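Local coordinates for probable conserved lipoprotein LPPA (PDB 2V7S) that is of unknown function but is a putative membrane-attached lipoprotein of a family confined to pathogenic mycobacteria, at residues A79-Q84 with A128-I133; A102-L107 with G185-L190; S151-F154 with R160-D163. All coordinates share one frame; numbering follows the deposited sequence.

Interaction 1. Residues A79-Q84 with A128-I133; sequences AAIPGQ and AEDFKI
Ile81 and Asp130 make the close part of this contact. Ile81 is the first residue to leave helical backbone angles at the end of helix 59-80, and its side chain reaches across to the first turns of helix 128-143. Both of its branches are engaged. CG2 comes up to the carboxylate of Asp130, 3.6 Å from OD2, whereas CD1 lies 3.5 Å from the backbone O of Asp130. With CG of Asp130 turned away from its own carbonyl carbon and set beside the backbone N (chi1 -68°), the carboxylate is placed next to the isoleucine methyl, the two side chains passing at a slant. CG1 of Ile81 runs past the CB of Asp130 at 4.1 Å, between the two places where a methyl carbon rests on an oxygen. Phe126 and Ala134 also pack on Ile81, which is buried.

Away from this pair the packing thins. The CB of Ala80 meets CG2 of Ile133 at 3.9 Å, and the same methyl is 4.2 Å from CD1 of Ile81; Ala80 is exposed, and Ile137, one helical turn further on, extends the line of apolar contacts. On the far side of Ile81 the chain turns back in a type II beta turn, closed by a bond from Gln84 N to Ile81 O of 3.0 Å. Gly83 occupies the position of positive phi in that turn.

The contact joins the C-terminal end of the long helix 59-80 to the N-terminal part of helix 128-143, where Ser127 OG is hydrogen-bonded to Asp130 N. Since the segments share neither a hydrogen bond nor a salt bridge, they are held by van der Waals packing of aliphatic groups, some of it against the oxygens of Asp130.

Interaction 2. Residues A102-L107 with G185-L190; sequences ALCDKL and GDCFLL
The side chain of Cys104 lies over that of Cys187 and is joined to it by a disulfide, Cys104 SG to Cys187 SG 2.0 Å. The C-S-S-C torsion is 93°, close to the unstrained value for a disulfide. In Cys104 the sulfur sits beside the backbone N and opposite the carbonyl carbon (chi1 -60°), while in Cys187 it extends opposite the backbone N (chi1 -179°). The disulfide geometry sets Cys104 CB and Cys187 CB 3.8 Å apart. Their CA atoms are 5.5 Å apart, and the unlike chi1 values show that the two backbones meet the bridge in different orientations. Both cysteines are buried, with Ala112 of the intervening strand 112-114 packed against them, and Met53 of helix 37-53 covers Cys187, Leu107 and Leu189 together.

Alongside the bridge, these two leucines add a looser apolar contact, the CD1 of Leu107 facing the CD2 of Leu189 at 4.3 Å. Next to Cys187 in the chain, Asp186 turns its carboxylate back on the backbone: OD1 accepts a weak bond of 2.8 Å from Cys187 N, while OD2 forms a salt bridge with Lys56. The disulfide lies close to the subunit interface, where Thr37 of the second subunit is hydrogen-bonded to Asp186 OD2 and Ser38 of that subunit packs on Cys104 and bonds Lys106 N.

The bridge spans a small antiparallel sheet in which strand 112-114 lies between 102-103 and 188-189. It closes a covalent loop of the chain from Cys104 to Cys187 that contains the middle strand: a disulfide that joins loop residues flanking the two outer strands, bridging past the middle strand of the sheet.

Interaction 3. Residues S151-F154 with R160-D163; sequences SSLF and RDYD
Ser151 and Asp163 face each other as an antiparallel hydrogen-bonded pair, joined by two backbone bonds: Ser151 N to Asp163 O at 2.7 Å and Asp163 N to Ser151 O at 2.8 Å. A third backbone bond, from Asp161 N to Phe154 O, is longer at 3.2 Å and more bent, with an N-H...O angle of 138°. Between them a side chain takes over. Ser152 directs its OG opposite its backbone N (chi1 176°) and gives its hydrogen to Asp161 O at 2.7 Å, with the hydroxyl tilted from the carbonyl plane.

The regular pairing thus ends where strand 149-151, an outermost strand of the six-stranded antiparallel sheet in this chain, runs into the loop that leads back to strand 160-166. The connection is a beta hairpin with a long, irregular loop, whose return strand is bonded on its other side to strand 169-175.

Van der Waals contacts gather round Asp161. CE1 of Phe154 lies 3.5 Å from the CB of Asp161, and the ring and carboxylate planes are 41° apart. Leu153 runs alongside the same aspartate, its CB 3.5 Å from Asp161 OD2, and this CB also sits above one face of the Phe154 ring, toward the rim.

The OD2 of Asp161 forms a salt bridge with Arg172, on strand 169-175. A water lies 2.8 Å from Ser151 OG and probably donates to Asp163 OD1, which also accepts from Gln165. Tyr162 turns to the helix 128-143 side, where it packs on Ala135 and Arg139, its hydroxyl bonded to Glu150.

How the interactions relate
Interactions 1 and 3 are neighbours, their centres about 16 Å apart on the same side of the chain's centre. They touch through Phe131, which packs on the backbone of strand 160-166, and through Ala128, which meets Arg160, so helix 128-143 meets the end of helix 59-80 on one side and the six-stranded sheet on another. Interaction 2 lies across the centre in the three-stranded sheet, centre to centre about 33 Å from interaction 1 and 24 Å from interaction 3. Along the chain, interaction 1 closes before interaction 3 opens, and the segments of interactions 1 and 2 alternate. Interaction 3 is nested in the disulfide-closed loop, which includes every strand of the larger sheet but 86-88.

Interaction 1. Residues A79-Q84 with A128-I133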
loop_
_atom_site.group_PDB
_atom_site.type_symbol
_atom_site.label_atom_id
_atom_site.label_comp_id
_atom_site.label_asym_id
_atom_site.label_seq_id
_atom_site.Cartn_x
_atom_site.Cartn_y
_atom_site.Cartn_z
ATOM N N ALA A 79 -39.484 -5.999 22.092
ATOM C CA ALA A 79 -40.425 -5.215 22.891
ATOM C C ALA A 79 -41.408 -4.388 22.038
ATOM O O ALA A 79 -42.501 -4.034 22.492
ATOM C CB ALA A 79 -39.698 -4.355 23.891
ATOM N N ALA A 80 -41.039 -4.110 20.793
ATOM C CA ALA A 80 -41.896 -3.342 19.894
ATOM C C ALA A 80 -42.899 -4.269 19.200
ATOM O O ALA A 80 -43.970 -3.823 18.767
ATOM C CB ALA A 80 -41.039 -2.572 18.863
ATOM N N ILE A 81 -42.550 -5.553 19.098
ATOM C CA ILE A 81 -43.315 -6.520 18.286
ATOM C C ILE A 81 -43.881 -7.715 19.081
ATOM O O ILE A 81 -43.104 -8.558 19.570
ATOM C CB ILE A 81 -42.514 -7.004 17.027
ATOM C CG1 ILE A 81 -42.212 -5.812 16.103
ATOM C CG2 ILE A 81 -43.299 -8.082 16.270
ATOM C CD1 ILE A 81 -40.893 -5.957 15.337
ATOM N N PRO A 82 -45.241 -7.819 19.145
ATOM C CA PRO A 82 -45.999 -8.774 19.976
ATOM C C PRO A 82 -45.580 -10.204 19.753
ATOM O O PRO A 82 -45.684 -10.722 18.628
ATOM C CB PRO A 82 -47.448 -8.607 19.490
ATOM C CG PRO A 82 -47.515 -7.307 18.860
ATOM C CD PRO A 82 -46.154 -6.975 18.337
ATOM N N GLY A 83 -45.065 -10.827 20.801
ATOM C CA GLY A 83 -44.695 -12.233 20.724
ATOM C C GLY A 83 -43.353 -12.513 20.066
ATOM O O GLY A 83 -42.971 -13.675 19.942
ATOM N N GLN A 84 -42.629 -11.473 19.638
ATOM C CA GLN A 84 -41.289 -11.714 19.089
ATOM C C GLN A 84 -40.289 -12.077 20.197
ATOM O O GLN A 84 -40.338 -11.548 21.310
ATOM C CB GLN A 84 -40.789 -10.575 18.184
ATOM C CG GLN A 84 -39.440 -10.848 17.419
ATOM C CD GLN A 84 -39.505 -11.987 16.397
ATOM O OE1 GLN A 84 -39.684 -11.764 15.204
ATOM N NE2 GLN A 84 -39.303 -13.201 16.858
ATOM N N ALA A 128 -44.519 -7.816 6.833
ATOM C CA ALA A 128 -44.010 -6.579 6.209
ATOM C C ALA A 128 -44.056 -5.389 7.163
ATOM O O ALA A 128 -43.074 -4.640 7.293
ATOM C CB ALA A 128 -44.785 -6.273 4.908
ATOM N N GLU A 129 -45.167 -5.245 7.880
ATOM C CA GLU A 129 -45.307 -4.126 8.833
ATOM C C GLU A 129 -44.326 -4.235 10.008
ATOM O O GLU A 129 -43.669 -3.251 10.391
ATOM C CB GLU A 129 -46.744 -4.048 9.355
ATOM C CG GLU A 129 -47.222 -2.655 9.704
ATOM N N ASP A 130 -44.235 -5.419 10.591
ATOM C CA ASP A 130 -43.319 -5.617 11.696
ATOM C C ASP A 130 -41.867 -5.472 11.252
ATOM O O ASP A 130 -41.025 -5.008 12.014
ATOM C CB ASP A 130 -43.603 -6.933 12.431
ATOM C CG ASP A 130 -44.951 -6.903 13.180
ATOM O OD1 ASP A 130 -45.425 -5.787 13.513
ATOM O OD2 ASP A 130 -45.556 -7.971 13.406
ATOM N N PHE A 131 -41.582 -5.866 10.023
ATOM C CA PHE A 131 -40.236 -5.727 9.488
ATOM C C PHE A 131 -39.808 -4.252 9.405
ATOM O O PHE A 131 -38.690 -3.924 9.784
ATOM C CB PHE A 131 -40.069 -6.429 8.142
ATOM C CG PHE A 131 -38.608 -6.590 7.723
ATOM C CD1 PHE A 131 -38.045 -5.739 6.784
ATOM C CD2 PHE A 131 -37.817 -7.610 8.280
ATOM C CE1 PHE A 131 -36.692 -5.870 6.402
ATOM C CE2 PHE A 131 -36.459 -7.759 7.906
ATOM C CZ PHE A 131 -35.901 -6.893 6.968
ATOM N N LYS A 132 -40.704 -3.386 8.932
ATOM C CA LYS A 132 -40.425 -1.952 8.875
ATOM C C LYS A 132 -40.171 -1.413 10.276
ATOM O O LYS A 132 -39.282 -0.597 10.471
ATOM C CB LYS A 132 -41.573 -1.164 8.220
ATOM C CG LYS A 132 -42.009 -1.637 6.835
ATOM C CD LYS A 132 -42.953 -0.598 6.163
ATOM C CE LYS A 132 -44.200 -1.239 5.498
ATOM N NZ LYS A 132 -44.091 -1.646 4.045
ATOM N N ILE A 133 -40.951 -1.860 11.258
ATOM C CA ILE A 133 -40.699 -1.449 12.639
ATOM C C ILE A 133 -39.305 -1.870 13.117
ATOM O O ILE A 133 -38.535 -1.070 13.686
ATOM C CB ILE A 133 -41.823 -1.930 13.602
ATOM C CG1 ILE A 133 -43.108 -1.129 13.375
ATOM C CG2 ILE A 133 -41.365 -1.826 15.076
ATOM C CD1 ILE A 133 -44.380 -1.921 13.651
#

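Interaction 2. Residues A102-L107 with G185-L190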
loop_
_atom_site.group_PDB
_atom_site.type_symbol
_atom_site.label_atom_id
_atom_site.label_comp_id
_atom_site.label_asym_id
_atom_site.label_seq_id
_atom_site.Cartn_x
_atom_site.Cartn_y
_atom_site.Cartn_z
ATOM N N ALA A 102 -13.977 -10.516 10.793
ATOM C CA ALA A 102 -13.808 -10.431 9.357
ATOM C C ALA A 102 -12.491 -9.709 9.074
ATOM O O ALA A 102 -11.936 -9.042 9.960
ATOM C CB ALA A 102 -14.996 -9.696 8.731
ATOM N N LEU A 103 -11.992 -9.853 7.850
ATOM C CA LEU A 103 -10.775 -9.179 7.438
ATOM C C LEU A 103 -10.949 -7.673 7.305
ATOM O O LEU A 103 -11.960 -7.223 6.778
ATOM C CB LEU A 103 -10.324 -9.700 6.066
ATOM C CG LEU A 103 -10.008 -11.198 6.026
ATOM C CD1 LEU A 103 -9.627 -11.593 4.622
ATOM C CD2 LEU A 103 -8.879 -11.490 7.004
ATOM N N CYS A 104 -9.935 -6.920 7.719
ATOM C CA CYS A 104 -9.808 -5.513 7.297
ATOM C C CYS A 104 -9.405 -5.422 5.824
ATOM O O CYS A 104 -8.796 -6.346 5.272
ATOM C CB CYS A 104 -8.753 -4.771 8.122
ATOM S SG CYS A 104 -9.194 -4.800 9.819
ATOM N N ASP A 105 -9.731 -4.281 5.219
ATOM C CA ASP A 105 -9.432 -3.990 3.820
ATOM C C ASP A 105 -7.924 -4.009 3.547
ATOM O O ASP A 105 -7.480 -4.532 2.534
ATOM C CB ASP A 105 -10.023 -2.613 3.462
ATOM C CG ASP A 105 -11.580 -2.624 3.383
ATOM O OD1 ASP A 105 -12.175 -3.737 3.394
ATOM O OD2 ASP A 105 -12.221 -1.522 3.317
ATOM N N LYS A 106 -7.134 -3.474 4.483
ATOM C CA LYS A 106 -5.735 -3.159 4.169
ATOM C C LYS A 106 -4.712 -3.626 5.201
ATOM O O LYS A 106 -3.523 -3.340 5.079
ATOM C CB LYS A 106 -5.584 -1.650 3.888
ATOM C CG LYS A 106 -6.257 -1.176 2.592
ATOM C CD LYS A 106 -5.523 -1.720 1.367
ATOM C CE LYS A 106 -6.364 -1.570 0.106
ATOM N NZ LYS A 106 -5.839 -2.446 -0.995
ATOM N N LEU A 107 -5.168 -4.362 6.201
ATOM C CA LEU A 107 -4.289 -4.916 7.216
ATOM C C LEU A 107 -4.576 -6.391 7.327
ATOM O O LEU A 107 -5.737 -6.797 7.203
ATOM C CB LEU A 107 -4.540 -4.238 8.561
ATOM C CG LEU A 107 -3.973 -2.818 8.704
ATOM C CD1 LEU A 107 -4.381 -2.184 10.025
ATOM C CD2 LEU A 107 -2.462 -2.801 8.550
ATOM N N GLY A 185 -18.271 -4.580 12.424
ATOM C CA GLY A 185 -17.764 -3.244 12.754
ATOM C C GLY A 185 -16.653 -2.791 11.831
ATOM O O GLY A 185 -16.284 -3.452 10.870
ATOM N N ASP A 186 -16.132 -1.608 12.135
ATOM C CA ASP A 186 -15.003 -1.063 11.457
ATOM C C ASP A 186 -13.781 -1.903 11.866
ATOM O O ASP A 186 -13.905 -2.787 12.717
ATOM C CB ASP A 186 -14.870 0.399 11.907
ATOM C CG ASP A 186 -13.844 1.173 11.121
ATOM O OD1 ASP A 186 -13.461 0.749 10.034
ATOM O OD2 ASP A 186 -13.457 2.251 11.592
ATOM N N CYS A 187 -12.626 -1.619 11.250
ATOM C CA CYS A 187 -11.375 -2.307 11.493
ATOM C C CYS A 187 -10.770 -1.799 12.809
ATOM O O CYS A 187 -10.765 -0.579 13.056
ATOM C CB CYS A 187 -10.400 -2.061 10.297
ATOM S SG CYS A 187 -8.812 -2.910 10.481
ATOM N N PHE A 188 -10.306 -2.709 13.670
ATOM C CA PHE A 188 -9.621 -2.298 14.928
ATOM C C PHE A 188 -8.393 -3.156 15.062
ATOM O O PHE A 188 -8.434 -4.301 14.708
ATOM C CB PHE A 188 -10.491 -2.538 16.192
ATOM C CG PHE A 188 -11.730 -1.677 16.269
ATOM C CD1 PHE A 188 -12.859 -1.997 15.508
ATOM C CD2 PHE A 188 -11.768 -0.538 17.085
ATOM C CE1 PHE A 188 -14.014 -1.180 15.536
ATOM C CE2 PHE A 188 -12.940 0.276 17.150
ATOM C CZ PHE A 188 -14.068 -0.075 16.360
ATOM N N LEU A 189 -7.310 -2.583 15.578
ATOM C CA LEU A 189 -6.118 -3.332 15.953
ATOM C C LEU A 189 -6.442 -4.324 17.049
ATOM O O LEU A 189 -7.172 -4.015 17.995
ATOM C CB LEU A 189 -5.036 -2.351 16.481
ATOM C CG LEU A 189 -4.540 -1.199 15.589
ATOM C CD1 LEU A 189 -3.471 -0.333 16.279
ATOM C CD2 LEU A 189 -3.930 -1.841 14.326
ATOM N N LEU A 190 -5.862 -5.518 16.951
ATOM C CA LEU A 190 -5.925 -6.471 18.031
ATOM C C LEU A 190 -5.244 -5.898 19.285
ATOM O O LEU A 190 -4.281 -5.149 19.168
ATOM C CB LEU A 190 -5.184 -7.746 17.583
ATOM C CG LEU A 190 -5.692 -8.420 16.289
ATOM C CD1 LEU A 190 -4.806 -9.617 15.895
ATOM C CD2 LEU A 190 -7.149 -8.887 16.449
#

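Interaction 3. Residues S151-F154 with R160-D163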
loop_
_atom_site.group_PDB
_atom_site.type_symbol
_atom_site.label_atom_id
_atom_site.label_comp_id
_atom_site.label_asym_id
_atom_site.label_seq_id
_atom_site.Cartn_x
_atom_site.Cartn_y
_atom_site.Cartn_z
ATOM N N SER A 151 -29.973 0.248 2.417
ATOM C CA SER A 151 -30.366 -0.550 1.228
ATOM C C SER A 151 -31.214 -1.792 1.563
ATOM O O SER A 151 -31.359 -2.177 2.727
ATOM C CB SER A 151 -29.158 -0.926 0.346
ATOM O OG SER A 151 -28.269 -1.794 1.015
ATOM N N SER A 152 -31.819 -2.365 0.520
ATOM C CA SER A 152 -32.615 -3.588 0.611
ATOM C C SER A 152 -32.479 -4.339 -0.720
ATOM O O SER A 152 -32.794 -3.794 -1.781
ATOM C CB SER A 152 -34.085 -3.256 0.901
ATOM O OG SER A 152 -34.930 -4.421 0.906
ATOM N N LEU A 153 -31.979 -5.575 -0.669
ATOM C CA LEU A 153 -31.926 -6.442 -1.863
ATOM C C LEU A 153 -33.297 -6.968 -2.265
ATOM O O LEU A 153 -33.476 -7.390 -3.412
ATOM C CB LEU A 153 -30.943 -7.616 -1.664
ATOM C CG LEU A 153 -29.446 -7.278 -1.560
ATOM C CD1 LEU A 153 -28.623 -8.527 -1.230
ATOM C CD2 LEU A 153 -28.913 -6.590 -2.827
ATOM N N PHE A 154 -34.248 -6.947 -1.323
ATOM C CA PHE A 154 -35.661 -7.373 -1.541
ATOM C C PHE A 154 -36.536 -7.083 -0.305
ATOM O O PHE A 154 -36.007 -6.879 0.761
ATOM C CB PHE A 154 -35.746 -8.872 -1.883
ATOM C CG PHE A 154 -34.725 -9.722 -1.161
ATOM C CD1 PHE A 154 -34.782 -9.896 0.223
ATOM C CD2 PHE A 154 -33.704 -10.343 -1.866
ATOM C CE1 PHE A 154 -33.839 -10.676 0.886
ATOM C CE2 PHE A 154 -32.763 -11.127 -1.220
ATOM C CZ PHE A 154 -32.825 -11.290 0.171
ATOM N N ARG A 160 -36.986 -10.644 3.168
ATOM C CA ARG A 160 -36.934 -9.266 3.611
ATOM C C ARG A 160 -35.522 -8.985 4.073
ATOM O O ARG A 160 -34.940 -9.760 4.849
ATOM C CB ARG A 160 -37.942 -8.961 4.729
ATOM C CG ARG A 160 -39.353 -9.568 4.534
ATOM C CD ARG A 160 -40.284 -9.124 5.665
ATOM N NE ARG A 160 -41.561 -9.856 5.640
ATOM C CZ ARG A 160 -42.570 -9.642 4.792
ATOM N NH1 ARG A 160 -42.516 -8.694 3.876
ATOM N NH2 ARG A 160 -43.651 -10.392 4.871
ATOM N N ASP A 161 -34.989 -7.866 3.591
ATOM C CA ASP A 161 -33.605 -7.491 3.838
ATOM C C ASP A 161 -33.592 -6.002 4.142
ATOM O O ASP A 161 -34.275 -5.216 3.454
ATOM C CB ASP A 161 -32.793 -7.750 2.588
ATOM C CG ASP A 161 -31.314 -7.618 2.816
ATOM O OD1 ASP A 161 -30.874 -7.513 3.984
ATOM O OD2 ASP A 161 -30.588 -7.652 1.813
ATOM N N TYR A 162 -32.858 -5.640 5.179
ATOM C CA TYR A 162 -32.598 -4.256 5.499
ATOM C C TYR A 162 -31.140 -4.163 5.862
ATOM O O TYR A 162 -30.685 -4.814 6.803
ATOM C CB TYR A 162 -33.473 -3.734 6.661
ATOM C CG TYR A 162 -33.125 -2.304 7.006
ATOM C CD1 TYR A 162 -32.356 -2.013 8.124
ATOM C CD2 TYR A 162 -33.527 -1.242 6.178
ATOM C CE1 TYR A 162 -31.992 -0.709 8.438
ATOM C CE2 TYR A 162 -33.164 0.086 6.491
ATOM C CZ TYR A 162 -32.406 0.326 7.629
ATOM O OH TYR A 162 -32.000 1.589 7.980
ATOM N N ASP A 163 -30.399 -3.328 5.135
ATOM C CA ASP A 163 -28.967 -3.234 5.404
ATOM C C ASP A 163 -28.631 -1.736 5.512
ATOM O O ASP A 163 -29.118 -0.940 4.704
ATOM C CB ASP A 163 -28.224 -3.916 4.249
ATOM C CG ASP A 163 -26.727 -4.052 4.491
ATOM O OD1 ASP A 163 -26.003 -3.065 4.277
ATOM O OD2 ASP A 163 -26.277 -5.166 4.860
HETATM O O HOH W 1 -26.519 -0.448 2.728
#